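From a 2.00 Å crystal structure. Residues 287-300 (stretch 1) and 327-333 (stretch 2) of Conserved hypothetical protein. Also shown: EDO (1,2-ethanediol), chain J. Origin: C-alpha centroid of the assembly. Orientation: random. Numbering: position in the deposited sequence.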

# COMPACT_ATOMS: atom_id res chain seq x y z
N ILE A 287 -4.21 -16.40 -18.90
CA ILE A 287 -4.36 -17.85 -19.03
C ILE A 287 -5.18 -18.46 -17.86
O ILE A 287 -6.10 -19.27 -18.10
CB ILE A 287 -2.97 -18.55 -19.19
CG1 ILE A 287 -3.13 -20.02 -19.61
CG2 ILE A 287 -2.13 -18.46 -17.91
CD1 ILE A 287 -3.60 -20.22 -21.05
N ALA A 288 -4.90 -18.05 -16.62
CA ALA A 288 -5.55 -18.66 -15.43
C ALA A 288 -6.72 -17.81 -14.90
O ALA A 288 -7.17 -17.99 -13.76
CB ALA A 288 -4.52 -18.91 -14.35
N ARG A 289 -7.23 -16.94 -15.75
CA ARG A 289 -8.18 -15.92 -15.35
C ARG A 289 -9.51 -16.48 -14.83
O ARG A 289 -9.96 -16.13 -13.75
CB ARG A 289 -8.42 -14.99 -16.53
CG ARG A 289 -9.46 -13.96 -16.25
CD ARG A 289 -9.94 -13.34 -17.52
NE ARG A 289 -10.87 -12.27 -17.22
CZ ARG A 289 -10.53 -11.04 -16.87
NH1 ARG A 289 -9.25 -10.68 -16.74
NH2 ARG A 289 -11.49 -10.16 -16.63
N LYS A 290 -10.16 -17.30 -15.64
CA LYS A 290 -11.39 -17.99 -15.23
C LYS A 290 -11.20 -18.82 -13.96
O LYS A 290 -12.09 -18.88 -13.11
CB LYS A 290 -11.93 -18.86 -16.38
CG LYS A 290 -12.50 -18.05 -17.54
CD LYS A 290 -13.06 -18.93 -18.66
N ARG A 291 -10.03 -19.41 -13.81
CA ARG A 291 -9.72 -20.21 -12.65
C ARG A 291 -9.65 -19.36 -11.39
O ARG A 291 -10.20 -19.72 -10.36
CB ARG A 291 -8.39 -20.92 -12.85
CG ARG A 291 -8.37 -21.79 -14.11
CD ARG A 291 -7.20 -22.74 -14.15
NE ARG A 291 -7.42 -23.80 -15.13
CZ ARG A 291 -6.67 -24.89 -15.25
NH1 ARG A 291 -5.63 -25.09 -14.45
NH2 ARG A 291 -6.96 -25.79 -16.17
N TYR A 292 -8.95 -18.23 -11.46
CA TYR A 292 -8.91 -17.29 -10.34
C TYR A 292 -10.32 -16.80 -9.92
O TYR A 292 -10.65 -16.80 -8.74
CB TYR A 292 -7.98 -16.10 -10.65
CG TYR A 292 -6.50 -16.42 -10.47
CD1 TYR A 292 -5.99 -16.74 -9.21
CD2 TYR A 292 -5.61 -16.39 -11.55
CE1 TYR A 292 -4.64 -17.02 -9.03
CE2 TYR A 292 -4.24 -16.68 -11.37
CZ TYR A 292 -3.77 -17.00 -10.11
OH TYR A 292 -2.43 -17.28 -9.89
N LEU A 293 -11.15 -16.40 -10.89
CA LEU A 293 -12.54 -16.01 -10.60
C LEU A 293 -13.26 -17.13 -9.86
O LEU A 293 -14.01 -16.89 -8.91
CB LEU A 293 -13.31 -15.65 -11.88
CG LEU A 293 -13.05 -14.24 -12.43
CD1 LEU A 293 -13.38 -14.15 -13.91
CD2 LEU A 293 -13.84 -13.18 -11.62
N ASN A 294 -13.04 -18.36 -10.31
CA ASN A 294 -13.67 -19.52 -9.71
C ASN A 294 -13.23 -19.71 -8.26
O ASN A 294 -14.05 -19.96 -7.38
CB ASN A 294 -13.35 -20.76 -10.53
CG ASN A 294 -14.19 -21.95 -10.14
OD1 ASN A 294 -14.01 -22.52 -9.05
ND2 ASN A 294 -15.10 -22.33 -11.02
N ILE A 295 -11.92 -19.62 -8.03
CA ILE A 295 -11.35 -19.76 -6.68
C ILE A 295 -11.95 -18.75 -5.71
O ILE A 295 -12.25 -19.10 -4.56
CB ILE A 295 -9.82 -19.60 -6.69
CG1 ILE A 295 -9.14 -20.85 -7.29
CG2 ILE A 295 -9.29 -19.29 -5.28
CD1 ILE A 295 -7.66 -20.71 -7.56
N MSE A 296 -12.11 -17.50 -6.15
CA MSE A 296 -12.57 -16.43 -5.25
C MSE A 296 -14.04 -16.56 -4.90
O MSE A 296 -14.45 -16.32 -3.75
CB MSE A 296 -12.29 -15.05 -5.85
CG MSE A 296 -10.83 -14.69 -5.90
SE MSE A 296 -9.93 -14.75 -4.16
CE MSE A 296 -10.97 -13.47 -3.24
N ARG A 297 -14.84 -16.91 -5.90
CA ARG A 297 -16.23 -17.24 -5.67
C ARG A 297 -16.34 -18.42 -4.72
O ARG A 297 -17.15 -18.42 -3.80
CB ARG A 297 -16.92 -17.53 -7.00
CG ARG A 297 -17.07 -16.28 -7.87
CD ARG A 297 -17.66 -16.59 -9.25
NE ARG A 297 -17.40 -15.49 -10.18
CZ ARG A 297 -17.68 -15.50 -11.48
NH1 ARG A 297 -18.25 -16.56 -12.04
NH2 ARG A 297 -17.39 -14.43 -12.23
N THR A 298 -15.50 -19.43 -4.94
CA THR A 298 -15.49 -20.62 -4.09
C THR A 298 -15.15 -20.27 -2.64
O THR A 298 -15.77 -20.77 -1.70
CB THR A 298 -14.52 -21.71 -4.62
OG1 THR A 298 -14.93 -22.09 -5.93
CG2 THR A 298 -14.50 -22.94 -3.71
N LEU A 299 -14.16 -19.39 -2.47
CA LEU A 299 -13.69 -19.04 -1.14
C LEU A 299 -14.44 -17.87 -0.50
O LEU A 299 -14.09 -17.48 0.60
CB LEU A 299 -12.20 -18.71 -1.19
CG LEU A 299 -11.25 -19.88 -1.44
CD1 LEU A 299 -9.85 -19.32 -1.51
CD2 LEU A 299 -11.34 -20.93 -0.37
N SER A 300 -15.47 -17.33 -1.16
CA SER A 300 -16.25 -16.21 -0.62
C SER A 300 -16.76 -16.46 0.80
O SER A 300 -16.61 -15.62 1.67
CB SER A 300 -17.42 -15.87 -1.55
OG SER A 300 -18.24 -14.83 -1.02
N ASN A 327 -0.04 -23.01 -6.72
CA ASN A 327 0.43 -21.75 -7.31
C ASN A 327 -0.66 -20.67 -7.32
O ASN A 327 -0.37 -19.51 -7.04
CB ASN A 327 0.97 -22.01 -8.73
CG ASN A 327 1.24 -20.72 -9.51
OD1 ASN A 327 2.01 -19.85 -9.08
ND2 ASN A 327 0.63 -20.62 -10.70
N TYR A 328 -1.90 -21.04 -7.64
CA TYR A 328 -3.01 -20.08 -7.64
C TYR A 328 -3.28 -19.53 -6.22
O TYR A 328 -3.43 -18.32 -6.02
CB TYR A 328 -4.29 -20.72 -8.19
CG TYR A 328 -4.17 -21.32 -9.58
CD1 TYR A 328 -3.47 -20.66 -10.59
CD2 TYR A 328 -4.82 -22.51 -9.91
CE1 TYR A 328 -3.38 -21.20 -11.87
CE2 TYR A 328 -4.74 -23.06 -11.19
CZ TYR A 328 -4.02 -22.39 -12.17
OH TYR A 328 -3.92 -22.90 -13.45
N LEU A 329 -3.34 -20.41 -5.23
CA LEU A 329 -3.54 -19.96 -3.86
C LEU A 329 -2.36 -19.18 -3.32
O LEU A 329 -2.55 -18.23 -2.59
CB LEU A 329 -3.87 -21.15 -2.93
CG LEU A 329 -5.18 -21.87 -3.28
CD1 LEU A 329 -5.32 -23.15 -2.46
CD2 LEU A 329 -6.37 -20.94 -3.10
N THR A 330 -1.15 -19.58 -3.67
CA THR A 330 0.06 -18.84 -3.26
C THR A 330 0.08 -17.41 -3.80
O THR A 330 0.47 -16.49 -3.10
CB THR A 330 1.35 -19.56 -3.72
OG1 THR A 330 1.45 -20.80 -3.03
CG2 THR A 330 2.61 -18.71 -3.45
N GLN A 331 -0.29 -17.25 -5.07
CA GLN A 331 -0.34 -15.93 -5.66
C GLN A 331 -1.39 -15.05 -4.94
O GLN A 331 -1.12 -13.90 -4.60
CB GLN A 331 -0.62 -16.04 -7.17
CG GLN A 331 0.56 -16.56 -7.97
CD GLN A 331 1.80 -15.69 -7.79
OE1 GLN A 331 1.83 -14.55 -8.24
NE2 GLN A 331 2.81 -16.22 -7.10
N LEU A 332 -2.57 -15.62 -4.71
CA LEU A 332 -3.68 -14.91 -4.04
C LEU A 332 -3.28 -14.49 -2.64
O LEU A 332 -3.55 -13.34 -2.20
CB LEU A 332 -4.94 -15.82 -4.01
CG LEU A 332 -5.68 -15.95 -5.36
CD1 LEU A 332 -6.76 -17.02 -5.33
CD2 LEU A 332 -6.28 -14.62 -5.77
N THR A 333 -2.59 -15.38 -1.93
CA THR A 333 -2.10 -15.07 -0.58
C THR A 333 -1.01 -13.99 -0.60
O THR A 333 -1.01 -13.09 0.26
CB THR A 333 -1.56 -16.32 0.11
OG1 THR A 333 -2.58 -17.32 0.15
CG2 THR A 333 -1.15 -16.03 1.52
C1 EDO J . -16.98 -11.26 -10.38
O1 EDO J . -17.81 -10.92 -11.50
C2 EDO J . -17.82 -11.31 -9.10
O2 EDO J . -18.10 -12.67 -8.74

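Two tyrosines, one from each helix, are the residues most covered by the opposing stretch (Tyr328 116 Å², Tyr292 88 Å²), and they meet edge to face: the edge of the Tyr328 ring is directed at the face of the Tyr292 ring, with centroids 5.3 Å apart and planes inclined at 73°. Such a T-shaped arrangement sets the slightly positive rim of one ring against the electron-rich face of the other, and here it is close, with Tyr292 CZ 3.7 Å from Tyr328 CD1. The backbones are also nearest at this pair, the CA atoms of Tyr292 and Tyr328 lying 7.1 Å apart.

The example illustrates how steeply crossed helices pack. With axes 10.9 Å apart at closest approach and a crossing angle of -71°, the helices share a compact patch rather than a long seam, burying 473 Å² in total. Residues spaced three or four apart form much of it: Ala288, Tyr292, Ile295 and Leu299 from the first stretch, Tyr328 and Leu332 from the second.

Around the aromatic pair the chemistry is mainly apolar. Ile295 touches three residues; its CD1 lies 3.4 Å from Tyr328 CB and its CG2 3.4 Å from Leu332 CD1. Leu332 also packs against Tyr292 and against selenomethionine Met296, whose SE lies 4.0 Å from Leu332 CD2. Leu329, the third partner of Ile295, shows that CB direction alone does not decide contact: its CA-to-CB bond points away, yet its CD2 comes within 4.0 Å of Ile295 CG2. At the N-cap position of the first helix, Ala288 places CB 3.6 Å from Tyr328 CE1.

A single hydrogen bond crosses the interface. Arg291 NH1 donates to Tyr328 OH at 3.0 Å, with an N-H...O angle of 137°, so the ring that packs against apolar neighbours has its hydroxyl oxygen accept a hydrogen bond from a guanidinium.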